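Local coordinates for protein bile salt hydrolase/transferase (Clostridium perfringens, PDB 2RLC) that hydrolyses the amide bond of glycine- and taurine-conjugated bile salts to release free bile acids, and can also join cholate to taurine, at residues I29-R34 against E312-K317; Y23-S28 against L54-I59; N103-V108 against L141-S146. All coordinates share one frame; numbering follows the deposited sequence.

Following the chain from the N terminus, residues 23-28 lead straight into 29-34, so contacts 2 and 1 open one after the other. Contact 2 closes first, when strand 53-60 returns beside the 23-28 loop. Contact 3 then opens at helix 104-111 and closes at strand 141-146, in series with contact 2. Only near the C terminus does 312-317 close contact 1, whose long loop therefore encloses contact 3 and crosses contact 2. All three reach the same antiparallel sheet: contact 1 adds the late strand 314-317 beside 28-32, contact 2 joins the loop before 28-32 to that strand's other neighbour, and contact 3 packs a helix on the sheet. Contacts 2 and 3 both touch cholate.

Contact 1: I29-R34 against E312-K317; sequences IIFIPR and EIKTYK. With SO4 (sulfate ion), chain C.
I29 and F31 pair with Y316 and K314 through four backbone hydrogen bonds that hold strands 29-32 and 314-317 antiparallel, their axes 4.7 Å apart. The bond from F31 N to K314 O is short, 2.7 Å, and almost straight at hydrogen (170°). The I29-Y316 pair is gripped in both directions, with 2.8 Å from Y316 N to I29 O; that carbonyl also takes a CA-H...O contact from T315. Between these pairs, I30 and T315 form a non-hydrogen-bonded pair.

The tight side is strand 29-32, all of whose residues are buried. I29 packs its CB 4.1 Å from Y316 CB and also rests on L54 and M56. CG2 of I313 lies 3.8 Å from I30 CG2, while its other branch, CG1, runs alongside I32 CG1. That split follows from the first torsion of I313 (-73°), with CG1 anti to the carbonyl carbon. Just beyond, P33 CD lies 3.4 Å from E312 O.

Strand 28-32 is an inner strand of the branched antiparallel sheet of this Ntn-hydrolase: 314-317 flanks it on one side and 53-60 on the other, where I30 and I32 form backbone hydrogen bonds with G55 and V53.

The outer strand 314-317 is the looser side. K314 CB sits near the plane of the F31 ring at its edge, but the chain bends at its third torsion (79°) and leads outward. K314 NZ is hydrogen-bonded to sulfate O2 at 3.1 Å and weakly to O3, the ion probably coming from the crystallisation liquor. E306 forms a salt bridge with the same NZ and also receives the Y316 hydroxyl, while V327 of a second subunit packs on Y316. T315, on the opposite face beside I59, and E312 are exposed in the assembly.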
loop_
_atom_site.group_PDB
_atom_site.type_symbol
_atom_site.label_atom_id
_atom_site.label_comp_id
_atom_site.label_asym_id
_atom_site.label_seq_id
_atom_site.Cartn_x
_atom_site.Cartn_y
_atom_site.Cartn_z
ATOM N N ILE A 29 -2.837 8.158 38.354
ATOM C CA ILE A 29 -3.246 9.520 38.047
ATOM C C ILE A 29 -2.789 10.370 39.226
ATOM O O ILE A 29 -3.130 10.081 40.374
ATOM C CB ILE A 29 -4.771 9.634 37.797
ATOM C CG1 ILE A 29 -5.194 8.774 36.595
ATOM C CG2 ILE A 29 -5.166 11.081 37.531
ATOM C CD1 ILE A 29 -5.312 7.279 36.883
ATOM N N ILE A 30 -1.985 11.389 38.940
ATOM C CA ILE A 30 -1.355 12.187 39.988
ATOM C C ILE A 30 -1.854 13.627 39.962
ATOM O O ILE A 30 -1.799 14.295 38.927
ATOM C CB ILE A 30 0.194 12.160 39.876
ATOM C CG1 ILE A 30 0.719 10.722 39.958
ATOM C CG2 ILE A 30 0.836 13.038 40.959
ATOM C CD1 ILE A 30 2.166 10.559 39.540
ATOM N N PHE A 31 -2.353 14.084 41.108
ATOM C CA PHE A 31 -2.714 15.480 41.302
ATOM C C PHE A 31 -1.683 16.155 42.207
ATOM O O PHE A 31 -1.367 15.648 43.287
ATOM C CB PHE A 31 -4.123 15.609 41.899
ATOM C CG PHE A 31 -4.456 16.998 42.374
ATOM C CD1 PHE A 31 -4.815 17.992 41.468
ATOM C CD2 PHE A 31 -4.394 17.317 43.730
ATOM C CE1 PHE A 31 -5.112 19.280 41.904
ATOM C CE2 PHE A 31 -4.690 18.604 44.177
ATOM C CZ PHE A 31 -5.049 19.587 43.264
ATOM N N ILE A 32 -1.159 17.290 41.750
ATOM C CA ILE A 32 -0.257 18.115 42.552
ATOM C C ILE A 32 -0.887 19.497 42.733
ATOM O O ILE A 32 -1.174 20.179 41.747
ATOM C CB ILE A 32 1.144 18.265 41.906
ATOM C CG1 ILE A 32 1.742 16.898 41.554
ATOM C CG2 ILE A 32 2.085 19.032 42.841
ATOM C CD1 ILE A 32 2.966 16.969 40.659
ATOM N N PRO A 33 -1.117 19.911 43.994
ATOM C CA PRO A 33 -1.693 21.235 44.255
ATOM C C PRO A 33 -0.720 22.385 43.969
ATOM O O PRO A 33 0.457 22.150 43.676
ATOM C CB PRO A 33 -2.041 21.181 45.747
ATOM C CG PRO A 33 -1.113 20.170 46.319
ATOM C CD PRO A 33 -0.873 19.155 45.238
ATOM N N ARG A 34 -1.233 23.614 44.045
ATOM C CA ARG A 34 -0.435 24.830 43.875
ATOM C C ARG A 34 0.612 24.977 44.974
ATOM O O ARG A 34 0.442 24.448 46.074
ATOM C CB ARG A 34 -1.334 26.069 43.900
ATOM C CG ARG A 34 -2.304 26.181 42.748
ATOM C CD ARG A 34 -2.888 27.586 42.661
ATOM N NE ARG A 34 -3.970 27.817 43.614
ATOM C CZ ARG A 34 -5.262 27.872 43.299
ATOM N NH1 ARG A 34 -5.664 27.711 42.045
ATOM N NH2 ARG A 34 -6.159 28.095 44.247
ATOM N N GLU A 312 -1.004 18.350 49.910
ATOM C CA GLU A 312 -0.526 16.998 49.638
ATOM C C GLU A 312 -0.772 16.569 48.193
ATOM O O GLU A 312 -1.791 16.924 47.599
ATOM C CB GLU A 312 -1.201 16.008 50.592
ATOM C CG GLU A 312 -0.401 14.740 50.867
ATOM C CD GLU A 312 -0.965 13.911 52.016
ATOM O OE1 GLU A 312 -1.805 14.429 52.787
ATOM O OE2 GLU A 312 -0.561 12.735 52.150
ATOM N N ILE A 313 0.176 15.812 47.642
ATOM C CA ILE A 313 -0.012 15.130 46.363
ATOM C C ILE A 313 -1.072 14.051 46.550
ATOM O O ILE A 313 -1.025 13.284 47.517
ATOM C CB ILE A 313 1.306 14.493 45.839
ATOM C CG1 ILE A 313 2.265 15.578 45.333
ATOM C CG2 ILE A 313 1.027 13.472 44.729
ATOM C CD1 ILE A 313 3.643 15.067 44.939
ATOM N N LYS A 314 -2.032 14.013 45.631
ATOM C CA LYS A 314 -3.071 12.993 45.640
ATOM C C LYS A 314 -2.928 12.105 44.413
ATOM O O LYS A 314 -2.662 12.597 43.314
ATOM C CB LYS A 314 -4.458 13.635 45.687
ATOM C CG LYS A 314 -4.706 14.474 46.944
ATOM C CD LYS A 314 -6.108 15.055 46.983
ATOM C CE LYS A 314 -7.135 14.024 47.434
ATOM N NZ LYS A 314 -8.485 14.626 47.571
ATOM N N THR A 315 -3.083 10.799 44.609
ATOM C CA THR A 315 -3.027 9.847 43.499
ATOM C C THR A 315 -4.310 9.033 43.393
ATOM O O THR A 315 -5.048 8.880 44.370
ATOM C CB THR A 315 -1.811 8.888 43.582
ATOM O OG1 THR A 315 -1.954 8.010 44.705
ATOM C CG2 THR A 315 -0.500 9.665 43.687
ATOM N N TYR A 316 -4.569 8.530 42.190
ATOM C CA TYR A 316 -5.737 7.704 41.917
ATOM C C TYR A 316 -5.304 6.464 41.158
ATOM O O TYR A 316 -4.496 6.545 40.233
ATOM C CB TYR A 316 -6.784 8.494 41.128
ATOM C CG TYR A 316 -7.268 9.710 41.876
ATOM C CD1 TYR A 316 -8.327 9.616 42.776
ATOM C CD2 TYR A 316 -6.647 10.952 41.711
ATOM C CE1 TYR A 316 -8.769 10.720 43.480
ATOM C CE2 TYR A 316 -7.085 12.068 42.417
ATOM C CZ TYR A 316 -8.147 11.940 43.298
ATOM O OH TYR A 316 -8.598 13.025 44.009
ATOM N N LYS A 317 -5.850 5.317 41.559
ATOM C CA LYS A 317 -5.416 4.030 41.031
ATOM C C LYS A 317 -5.798 3.820 39.568
ATOM O O LYS A 317 -6.955 3.996 39.176
ATOM C CB LYS A 317 -5.956 2.880 41.886
ATOM C CG LYS A 317 -5.392 1.519 41.505
ATOM C CD LYS A 317 -6.030 0.403 42.304
ATOM C CE LYS A 317 -5.501 -0.947 41.850
ATOM N NZ LYS A 317 -6.064 -2.068 42.646
HETATM S S SO4 C . -8.574 17.786 49.735
HETATM O O1 SO4 C . -9.876 18.089 50.323
HETATM O O2 SO4 C . -8.187 16.423 50.085
HETATM O O3 SO4 C . -8.654 17.916 48.281
HETATM O O4 SO4 C . -7.578 18.722 50.252
#

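Contact 2: Y23-S28 against L54-I59; sequences YSFNQS and LGMGTI. With CHD (cholic acid), chain D.
F25 and T58 are brought together by their first torsions: in F25 (60°) CG stands between the backbone N and the carbonyl carbon, and in T58 (-174°) OG1 lies anti to N, putting CG2 at the edge of the F25 ring, 4.2 Å from CD2. T58 OG1 lies 3.1 Å from N26 O and 3.2 Å from F25 O. The phenyl ring is held between two groups. Q27 CB lies over one face near the rim, and methyl C21 of cholate sits over the centre of the other, 3.7 Å from CE1, making F25 a wall of the bile-acid pocket.

Within the loop, S24 OG accepts from N26 N in an ST turn, and Q27 OE1 accepts from F25 N. Regular pairing starts at S28, which exchanges two backbone bonds with G57, 2.9 Å from S28 N to G57 O. Beside them the selenium of M56 rests 3.6 Å from S28 O.

Strand 53-60 lies here between 28-32 on one side and 63-66 and 69-71 on the other, while Y277 of strand 274-282 packs on both F25 and M56, and Y288 and Y290 of strand 287-292 on M56, from the second sheet.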
loop_
_atom_site.group_PDB
_atom_site.type_symbol
_atom_site.label_atom_id
_atom_site.label_comp_id
_atom_site.label_asym_id
_atom_site.label_seq_id
_atom_site.Cartn_x
_atom_site.Cartn_y
_atom_site.Cartn_z
ATOM N N TYR A 23 5.182 -2.541 28.723
ATOM C CA TYR A 23 5.402 -2.693 30.162
ATOM C C TYR A 23 4.548 -1.718 30.978
ATOM O O TYR A 23 3.943 -0.798 30.429
ATOM C CB TYR A 23 6.892 -2.495 30.486
ATOM C CG TYR A 23 7.452 -1.168 30.012
ATOM C CD1 TYR A 23 7.413 -0.040 30.832
ATOM C CD2 TYR A 23 8.019 -1.040 28.742
ATOM C CE1 TYR A 23 7.921 1.183 30.402
ATOM C CE2 TYR A 23 8.526 0.182 28.299
ATOM C CZ TYR A 23 8.476 1.286 29.136
ATOM O OH TYR A 23 8.977 2.496 28.711
ATOM N N SER A 24 4.500 -1.937 32.290
ATOM C CA SER A 24 3.894 -0.988 33.217
ATOM C C SER A 24 4.991 -0.077 33.749
ATOM O O SER A 24 6.110 -0.533 33.998
ATOM C CB SER A 24 3.228 -1.727 34.382
ATOM O OG SER A 24 2.873 -0.836 35.430
ATOM N N PHE A 25 4.683 1.208 33.906
ATOM C CA PHE A 25 5.618 2.117 34.569
ATOM C C PHE A 25 5.148 2.532 35.966
ATOM O O PHE A 25 5.450 3.630 36.436
ATOM C CB PHE A 25 6.024 3.311 33.678
ATOM C CG PHE A 25 4.880 4.187 33.222
ATOM C CD1 PHE A 25 4.097 3.825 32.130
ATOM C CD2 PHE A 25 4.633 5.409 33.842
ATOM C CE1 PHE A 25 3.058 4.646 31.685
ATOM C CE2 PHE A 25 3.598 6.239 33.406
ATOM C CZ PHE A 25 2.808 5.854 32.323
ATOM N N ASN A 26 4.437 1.617 36.631
ATOM C CA ASN A 26 3.823 1.864 37.944
ATOM C C ASN A 26 3.000 3.150 37.942
ATOM O O ASN A 26 3.092 3.970 38.857
ATOM C CB ASN A 26 4.873 1.891 39.065
ATOM C CG ASN A 26 5.524 0.538 39.299
ATOM O OD1 ASN A 26 4.967 -0.507 38.956
ATOM N ND2 ASN A 26 6.714 0.553 39.892
ATOM N N GLN A 27 2.198 3.316 36.895
ATOM C CA GLN A 27 1.466 4.557 36.692
ATOM C C GLN A 27 0.274 4.710 37.623
ATOM O O GLN A 27 -0.339 3.728 38.052
ATOM C CB GLN A 27 1.023 4.718 35.232
ATOM C CG GLN A 27 0.160 3.592 34.683
ATOM C CD GLN A 27 0.953 2.561 33.906
ATOM O OE1 GLN A 27 1.994 2.081 34.360
ATOM N NE2 GLN A 27 0.457 2.210 32.723
ATOM N N SER A 28 -0.019 5.965 37.938
ATOM C CA SER A 28 -1.236 6.358 38.625
ATOM C C SER A 28 -1.600 7.744 38.113
ATOM O O SER A 28 -0.776 8.418 37.491
ATOM C CB SER A 28 -1.026 6.384 40.144
ATOM O OG SER A 28 -0.050 7.344 40.514
ATOM N N LEU A 54 -2.526 17.987 37.006
ATOM C CA LEU A 54 -3.201 16.687 37.010
ATOM C C LEU A 54 -2.854 15.901 35.754
ATOM O O LEU A 54 -3.006 16.405 34.641
ATOM C CB LEU A 54 -4.721 16.860 37.115
ATOM C CG LEU A 54 -5.598 15.598 37.045
ATOM C CD1 LEU A 54 -5.399 14.724 38.276
ATOM C CD2 LEU A 54 -7.068 15.955 36.876
ATOM N N GLY A 55 -2.389 14.669 35.933
ATOM C CA GLY A 55 -2.057 13.818 34.793
ATOM C C GLY A 55 -1.632 12.411 35.153
ATOM O O GLY A 55 -1.657 12.019 36.323
HETATM N N MSE A 56 -1.249 11.648 34.135
HETATM C CA MSE A 56 -0.722 10.308 34.331
HETATM C C MSE A 56 0.785 10.365 34.502
HETATM O O MSE A 56 1.493 10.962 33.694
HETATM C CB MSE A 56 -1.067 9.404 33.146
HETATM C CG MSE A 56 -0.750 7.934 33.383
HETATM SE SE MSE A 56 -2.108 7.082 34.477
HETATM C CE MSE A 56 -3.497 6.875 33.110
ATOM N N GLY A 57 1.269 9.734 35.561
ATOM C CA GLY A 57 2.696 9.661 35.812
ATOM C C GLY A 57 3.016 8.590 36.828
ATOM O O GLY A 57 2.199 7.706 37.095
ATOM N N THR A 58 4.212 8.678 37.394
ATOM C CA THR A 58 4.630 7.759 38.440
ATOM C C THR A 58 5.449 8.495 39.492
ATOM O O THR A 58 6.059 9.532 39.212
ATOM C CB THR A 58 5.402 6.539 37.866
ATOM O OG1 THR A 58 5.671 5.600 38.915
ATOM C CG2 THR A 58 6.714 6.959 37.197
ATOM N N ILE A 59 5.428 7.963 40.708
ATOM C CA ILE A 59 6.221 8.506 41.797
ATOM C C ILE A 59 7.490 7.664 41.915
ATOM O O ILE A 59 7.452 6.509 42.353
ATOM C CB ILE A 59 5.417 8.563 43.118
ATOM C CG1 ILE A 59 4.246 9.542 42.980
ATOM C CG2 ILE A 59 6.309 8.978 44.282
ATOM C CD1 ILE A 59 3.217 9.445 44.083
HETATM C C1 CHD D . 11.279 4.839 35.343
HETATM C C2 CHD D . 12.063 3.988 34.343
HETATM C C3 CHD D . 13.515 4.439 34.256
HETATM O O3 CHD D . 14.167 3.713 33.211
HETATM C C4 CHD D . 13.598 5.933 33.948
HETATM C C5 CHD D . 12.737 6.820 34.867
HETATM C C6 CHD D . 12.837 8.283 34.407
HETATM C C7 CHD D . 11.978 8.631 33.183
HETATM O O7 CHD D . 12.643 8.163 32.000
HETATM C C8 CHD D . 10.537 8.094 33.267
HETATM C C9 CHD D . 10.476 6.621 33.731
HETATM C C10 CHD D . 11.278 6.340 35.022
HETATM C C11 CHD D . 9.029 6.083 33.755
HETATM C C12 CHD D . 8.277 6.300 32.432
HETATM O O12 CHD D . 8.821 5.432 31.425
HETATM C C13 CHD D . 8.320 7.771 31.980
HETATM C C14 CHD D . 9.790 8.186 31.927
HETATM C C15 CHD D . 9.843 9.502 31.142
HETATM C C16 CHD D . 8.621 9.392 30.207
HETATM C C17 CHD D . 7.961 8.033 30.512
HETATM C C18 CHD D . 7.481 8.641 32.928
HETATM C C19 CHD D . 10.648 7.016 36.241
HETATM C C20 CHD D . 6.482 7.977 30.075
HETATM C C21 CHD D . 5.827 6.614 30.302
HETATM C C22 CHD D . 6.279 8.402 28.615
HETATM C C23 CHD D . 7.155 7.622 27.627
HETATM O O25 CHD D . 6.858 6.154 25.796
HETATM C C24 CHD D . 6.367 7.099 26.452
HETATM O O26 CHD D . 5.266 7.623 26.175
#

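Contact 3: N103-V108 against L141-S146; sequences NFLLWV and LHWMIS. With CHD (cholic acid), chain D.
Between F104 and V108 the helix runs roughly with the strand that carries W143 and I145, the two axes 10.5 Å apart and inclined by only 21°. F104 makes the main contact. With CG anti to the backbone N (chi1 -176°), its ring reaches across to the indole of W143 and lays CD2 over the middle of one face, 3.4 Å from W143 CD2. The rings meet obliquely, their planes at 43°. L141 CB lies over the opposite face of the indole, near its rim.

L105 approaches the same indole from another direction, its CD1 near the ring plane, 4.3 Å from W143 CD1. A water links the helix backbone to the indole: it accepts from L105 N, at 3.1 Å, in the first turn of the helix, and from W143 NE1, at 3.3 Å, which gives this buried indole N-H a polar partner and probably helps fix the orientation of the ring.

One helical turn on, V108 and I145 meet tip to tip, CG2 4.1 Å from I145 CD1, and the same CG2 leans over a face of the F104 ring. L122 and V118 of helix 115-122 and C77 of the adjoining strand 76-81 close round this cluster. At the other end of the strand, L141 turns to the ligand, its CD2 3.7 Å from cholate C23.

A helix laid along the face of an antiparallel sheet is consistent with the layered alpha-beta-beta-alpha fold of Ntn-hydrolases, and here L141, at the start of the strand, lines the cholate pocket while the helix packs behind it against W143 and I145.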
loop_
_atom_site.group_PDB
_atom_site.type_symbol
_atom_site.label_atom_id
_atom_site.label_comp_id
_atom_site.label_asym_id
_atom_site.label_seq_id
_atom_site.Cartn_x
_atom_site.Cartn_y
_atom_site.Cartn_z
ATOM N N ASN A 103 11.990 15.662 33.833
ATOM C CA ASN A 103 11.275 16.763 34.476
ATOM C C ASN A 103 10.598 17.736 33.511
ATOM O O ASN A 103 9.853 18.618 33.946
ATOM C CB ASN A 103 12.218 17.532 35.411
ATOM C CG ASN A 103 11.479 18.267 36.519
ATOM O OD1 ASN A 103 10.614 17.700 37.191
ATOM N ND2 ASN A 103 11.820 19.537 36.717
ATOM N N PHE A 104 10.846 17.576 32.211
ATOM C CA PHE A 104 10.362 18.543 31.221
ATOM C C PHE A 104 8.850 18.744 31.258
ATOM O O PHE A 104 8.373 19.880 31.221
ATOM C CB PHE A 104 10.811 18.179 29.799
ATOM C CG PHE A 104 10.417 19.201 28.764
ATOM C CD1 PHE A 104 11.210 20.321 28.539
ATOM C CD2 PHE A 104 9.245 19.052 28.027
ATOM C CE1 PHE A 104 10.845 21.274 27.591
ATOM C CE2 PHE A 104 8.872 19.995 27.075
ATOM C CZ PHE A 104 9.674 21.108 26.855
ATOM N N LEU A 105 8.106 17.642 31.330
ATOM C CA LEU A 105 6.648 17.702 31.297
ATOM C C LEU A 105 6.107 18.484 32.489
ATOM O O LEU A 105 5.280 19.385 32.325
ATOM C CB LEU A 105 6.047 16.293 31.244
ATOM C CG LEU A 105 4.721 16.183 30.485
ATOM C CD1 LEU A 105 4.558 14.795 29.916
ATOM C CD2 LEU A 105 3.526 16.566 31.351
ATOM N N LEU A 106 6.588 18.147 33.685
ATOM C CA LEU A 106 6.200 18.871 34.893
ATOM C C LEU A 106 6.649 20.330 34.834
ATOM O O LEU A 106 5.912 21.217 35.250
ATOM C CB LEU A 106 6.752 18.189 36.148
ATOM C CG LEU A 106 6.411 18.821 37.504
ATOM C CD1 LEU A 106 4.905 18.971 37.702
ATOM C CD2 LEU A 106 7.023 18.010 38.634
ATOM N N TRP A 107 7.848 20.565 34.306
ATOM C CA TRP A 107 8.387 21.919 34.159
ATOM C C TRP A 107 7.452 22.819 33.342
ATOM O O TRP A 107 7.240 23.984 33.691
ATOM C CB TRP A 107 9.791 21.872 33.542
ATOM C CG TRP A 107 10.380 23.221 33.262
ATOM C CD1 TRP A 107 11.056 24.026 34.142
ATOM C CD2 TRP A 107 10.345 23.927 32.017
ATOM N NE1 TRP A 107 11.441 25.189 33.516
ATOM C CE2 TRP A 107 11.022 25.154 32.211
ATOM C CE3 TRP A 107 9.809 23.642 30.752
ATOM C CZ2 TRP A 107 11.176 26.096 31.188
ATOM C CZ3 TRP A 107 9.961 24.579 29.734
ATOM C CH2 TRP A 107 10.641 25.791 29.960
ATOM N N VAL A 108 6.886 22.268 32.269
ATOM C CA VAL A 108 5.913 22.987 31.441
ATOM C C VAL A 108 4.633 23.304 32.223
ATOM O O VAL A 108 4.205 24.459 32.293
ATOM C CB VAL A 108 5.571 22.193 30.144
ATOM C CG1 VAL A 108 4.439 22.859 29.377
ATOM C CG2 VAL A 108 6.801 22.055 29.256
ATOM N N LEU A 141 12.558 11.112 24.167
ATOM C CA LEU A 141 11.246 11.759 24.115
ATOM C C LEU A 141 11.169 12.995 23.227
ATOM O O LEU A 141 12.164 13.685 22.995
ATOM C CB LEU A 141 10.794 12.161 25.524
ATOM C CG LEU A 141 10.542 11.098 26.594
ATOM C CD1 LEU A 141 10.341 11.775 27.939
ATOM C CD2 LEU A 141 9.345 10.228 26.241
ATOM N N HIS A 142 9.962 13.244 22.729
ATOM C CA HIS A 142 9.563 14.555 22.240
ATOM C C HIS A 142 8.171 14.867 22.788
ATOM O O HIS A 142 7.463 13.964 23.251
ATOM C CB HIS A 142 9.672 14.664 20.707
ATOM C CG HIS A 142 8.694 13.824 19.942
ATOM N ND1 HIS A 142 8.121 12.678 20.449
ATOM C CD2 HIS A 142 8.226 13.948 18.676
ATOM C CE1 HIS A 142 7.321 12.148 19.541
ATOM N NE2 HIS A 142 7.369 12.898 18.455
ATOM N N TRP A 143 7.794 16.140 22.776
ATOM C CA TRP A 143 6.591 16.572 23.478
ATOM C C TRP A 143 5.623 17.332 22.594
ATOM O O TRP A 143 6.030 18.064 21.690
ATOM C CB TRP A 143 6.953 17.435 24.693
ATOM C CG TRP A 143 7.758 16.713 25.732
ATOM C CD1 TRP A 143 7.285 16.108 26.861
ATOM C CD2 TRP A 143 9.180 16.524 25.741
ATOM N NE1 TRP A 143 8.322 15.550 27.571
ATOM C CE2 TRP A 143 9.497 15.790 26.907
ATOM C CE3 TRP A 143 10.217 16.908 24.880
ATOM C CZ2 TRP A 143 10.809 15.428 27.234
ATOM C CZ3 TRP A 143 11.522 16.543 25.202
ATOM C CH2 TRP A 143 11.805 15.813 26.373
HETATM N N MSE A 144 4.336 17.146 22.867
HETATM C CA MSE A 144 3.296 17.972 22.275
HETATM C C MSE A 144 2.646 18.791 23.377
HETATM O O MSE A 144 2.287 18.262 24.430
HETATM C CB MSE A 144 2.258 17.119 21.546
HETATM C CG MSE A 144 1.230 17.932 20.781
HETATM SE SE MSE A 144 0.118 16.809 19.651
HETATM C CE MSE A 144 -1.313 18.063 19.280
ATOM N N ILE A 145 2.520 20.091 23.135
ATOM C CA ILE A 145 1.940 21.009 24.109
ATOM C C ILE A 145 0.763 21.720 23.446
ATOM O O ILE A 145 0.849 22.122 22.286
ATOM C CB ILE A 145 2.992 22.036 24.620
ATOM C CG1 ILE A 145 4.213 21.310 25.202
ATOM C CG2 ILE A 145 2.382 22.973 25.657
ATOM C CD1 ILE A 145 5.444 22.181 25.378
ATOM N N SER A 146 -0.334 21.855 24.184
ATOM C CA SER A 146 -1.575 22.403 23.647
ATOM C C SER A 146 -2.354 23.123 24.744
ATOM O O SER A 146 -2.265 22.756 25.915
ATOM C CB SER A 146 -2.421 21.276 23.046
ATOM O OG SER A 146 -3.403 21.777 22.156
HETATM C C1 CHD D . 11.279 4.839 35.343
HETATM C C2 CHD D . 12.063 3.988 34.343
HETATM C C3 CHD D . 13.515 4.439 34.256
HETATM O O3 CHD D . 14.167 3.713 33.211
HETATM C C4 CHD D . 13.598 5.933 33.948
HETATM C C5 CHD D . 12.737 6.820 34.867
HETATM C C6 CHD D . 12.837 8.283 34.407
HETATM C C7 CHD D . 11.978 8.631 33.183
HETATM O O7 CHD D . 12.643 8.163 32.000
HETATM C C8 CHD D . 10.537 8.094 33.267
HETATM C C9 CHD D . 10.476 6.621 33.731
HETATM C C10 CHD D . 11.278 6.340 35.022
HETATM C C11 CHD D . 9.029 6.083 33.755
HETATM C C12 CHD D . 8.277 6.300 32.432
HETATM O O12 CHD D . 8.821 5.432 31.425
HETATM C C13 CHD D . 8.320 7.771 31.980
HETATM C C14 CHD D . 9.790 8.186 31.927
HETATM C C15 CHD D . 9.843 9.502 31.142
HETATM C C16 CHD D . 8.621 9.392 30.207
HETATM C C17 CHD D . 7.961 8.033 30.512
HETATM C C18 CHD D . 7.481 8.641 32.928
HETATM C C19 CHD D . 10.648 7.016 36.241
HETATM C C20 CHD D . 6.482 7.977 30.075
HETATM C C21 CHD D . 5.827 6.614 30.302
HETATM C C22 CHD D . 6.279 8.402 28.615
HETATM C C23 CHD D . 7.155 7.622 27.627
HETATM O O25 CHD D . 6.858 6.154 25.796
HETATM C C24 CHD D . 6.367 7.099 26.452
HETATM O O26 CHD D . 5.266 7.623 26.175
HETATM O O HOH W 1 9.306 14.883 30.609
#